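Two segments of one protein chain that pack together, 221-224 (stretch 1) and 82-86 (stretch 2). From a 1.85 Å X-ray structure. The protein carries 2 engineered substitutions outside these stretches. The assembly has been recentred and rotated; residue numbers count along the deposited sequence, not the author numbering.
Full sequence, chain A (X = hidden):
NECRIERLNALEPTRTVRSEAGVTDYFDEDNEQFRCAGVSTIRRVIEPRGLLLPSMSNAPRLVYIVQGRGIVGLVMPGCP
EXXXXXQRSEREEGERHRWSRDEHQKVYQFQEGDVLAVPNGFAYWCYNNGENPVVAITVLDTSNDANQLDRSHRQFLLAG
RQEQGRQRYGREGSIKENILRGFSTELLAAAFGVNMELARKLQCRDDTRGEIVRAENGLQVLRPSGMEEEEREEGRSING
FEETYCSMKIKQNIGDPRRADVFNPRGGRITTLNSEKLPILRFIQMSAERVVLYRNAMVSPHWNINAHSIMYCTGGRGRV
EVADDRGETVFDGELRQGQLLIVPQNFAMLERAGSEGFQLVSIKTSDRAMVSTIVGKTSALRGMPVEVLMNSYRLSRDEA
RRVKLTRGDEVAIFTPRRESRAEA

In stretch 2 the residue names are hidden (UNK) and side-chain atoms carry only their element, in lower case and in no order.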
# COMPACT_ATOMS: atom_id res chain seq x y z
N VAL A 221 12.28 -13.23 36.06
CA VAL A 221 11.74 -12.07 35.36
C VAL A 221 10.24 -12.10 35.58
O VAL A 221 9.68 -13.10 36.02
CB VAL A 221 12.08 -12.09 33.86
CG1 VAL A 221 13.56 -12.31 33.64
CG2 VAL A 221 11.26 -13.14 33.14
N LEU A 222 9.58 -11.00 35.27
CA LEU A 222 8.13 -10.99 35.35
C LEU A 222 7.56 -11.73 34.14
O LEU A 222 7.90 -11.40 32.99
CB LEU A 222 7.59 -9.57 35.41
CG LEU A 222 7.90 -8.79 36.70
CD1 LEU A 222 8.19 -7.34 36.37
CD2 LEU A 222 6.70 -8.87 37.60
N ARG A 223 6.73 -12.73 34.39
CA ARG A 223 6.11 -13.47 33.30
C ARG A 223 4.95 -14.30 33.81
O ARG A 223 5.00 -14.83 34.93
CB ARG A 223 7.13 -14.39 32.63
CG ARG A 223 7.83 -15.28 33.61
CD ARG A 223 8.03 -16.63 33.02
NE ARG A 223 9.09 -17.34 33.72
CZ ARG A 223 9.60 -18.49 33.30
NH1 ARG A 223 9.12 -19.02 32.18
NH2 ARG A 223 10.57 -19.08 33.98
N PRO A 224 3.87 -14.43 33.03
CA PRO A 224 2.76 -15.31 33.40
C PRO A 224 3.07 -16.75 33.02
O PRO A 224 3.16 -17.60 33.91
CB PRO A 224 1.58 -14.76 32.58
CG PRO A 224 2.11 -13.56 31.81
CD PRO A 224 3.60 -13.72 31.77
N UNK A 82 5.52 -2.88 29.66
CA UNK A 82 4.17 -3.26 30.03
C UNK A 82 4.13 -4.42 31.01
O UNK A 82 3.04 -4.82 31.42
c UNK A 82 3.35 -3.61 28.80
o UNK A 82 3.94 -4.75 28.19
c UNK A 82 3.31 -2.43 27.79
N UNK A 83 5.28 -4.99 31.37
CA UNK A 83 5.37 -6.00 32.42
C UNK A 83 5.94 -5.32 33.66
O UNK A 83 7.09 -4.86 33.64
c UNK A 83 4.44 -10.16 29.56
c UNK A 83 6.04 -9.54 31.23
c UNK A 83 4.01 -8.85 29.48
c UNK A 83 5.62 -8.21 31.16
c UNK A 83 5.46 -10.51 30.44
c UNK A 83 4.60 -7.88 30.27
c UNK A 83 6.28 -7.17 32.02
N UNK A 84 5.16 -5.27 34.74
CA UNK A 84 5.58 -4.49 35.90
C UNK A 84 4.90 -5.02 37.16
O UNK A 84 3.79 -5.56 37.11
c UNK A 84 5.29 -2.98 35.72
c UNK A 84 3.76 -1.11 34.80
c UNK A 84 4.02 -2.63 34.92
o UNK A 84 2.64 -0.66 35.03
n UNK A 84 4.78 -0.34 34.43
N UNK A 85 5.59 -4.85 38.29
CA UNK A 85 5.04 -5.20 39.59
C UNK A 85 5.51 -4.17 40.61
O UNK A 85 6.67 -3.76 40.58
o UNK A 85 6.79 -6.65 40.45
c UNK A 85 5.44 -6.61 40.03
N UNK A 86 4.59 -3.75 41.48
CA UNK A 86 4.84 -2.73 42.48
C UNK A 86 4.67 -3.33 43.87
O UNK A 86 3.85 -4.23 44.08
c UNK A 86 3.88 -1.54 42.34
c UNK A 86 3.16 -0.67 38.71
c UNK A 86 4.00 0.42 38.51
c UNK A 86 3.12 -1.30 39.94
c UNK A 86 4.79 0.87 39.55
c UNK A 86 3.92 -0.86 40.99
c UNK A 86 4.75 0.24 40.78

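Position 82 carries three side-chain atoms: a carbon bonded to one oxygen and one further carbon. Branching at the first carbon into a hydroxyl and a methyl identifies Thr 82. Its nearest side-chain approach is OG1 to Leu 222 O, 9.1 Å, too far for contact, and its OG1 is hydrogen-bonded elsewhere in the structure.

At position 83 the side chain is seven carbons, one leading into a six-membered ring with no hetero-atom, and CB points toward stretch 1. A ring carbon lies 3.2 Å from Leu 222 O, and the next carbon round the ring is 3.9 Å from Pro 224 CD. An all-carbon ring on a single methylene is phenylalanine, Phe 83. The long, flat side chain suits this place because it can reach along stretch 1 from Leu 222 to Pro 224. Leu 222 O meets the ring at its edge, with CD2 the closest atom; the positively polarised C-H rim is a tolerable neighbour for a carbonyl oxygen without a hydrogen-bond partner in the model.

Position 84 has three carbons in a row, the third bearing one oxygen and one nitrogen, a terminal amide two methylenes from CA: Gln 84. Its CB points away from stretch 1, as expected for the middle residue of a strand whose neighbours point toward it. What meets stretch 1 is backbone, with CA 3.9 Å from Leu 222 CD1. Although buried, the amide is satisfied, since both OE1 and NE2 are hydrogen-bonded elsewhere in the structure.

Position 85 shows one carbon and one oxygen, and its CB again points toward stretch 1, lying 3.5 Å from Leu 222 CD2. A lone hydroxymethyl group is serine, Ser 85. So small a side chain lets the leucine methyl come close to CB.

Position 86 has seven carbons, six of them in a ring attached through a methylene, hence Phe 86. It makes no contact with stretch 1, so its aromatic character owes nothing to this interface.

The contact therefore rests on shape and apolar packing, with no hydrogen bond between the stretches. Leu 222 is its centre: its CB lies 4.4 Å from Phe 83 CB, while its two methyls reach the Gln 84 backbone and Ser 85. Pro 224 adds an apolar contact with Phe 83, whereas the Arg 223 side chain starts away from the strand. The touching parts run 108° apart, so they cross rather than pair as neighbouring strands, and together they bury a modest 230 Å².

Stretch 2, residues 82-86: TFQSF
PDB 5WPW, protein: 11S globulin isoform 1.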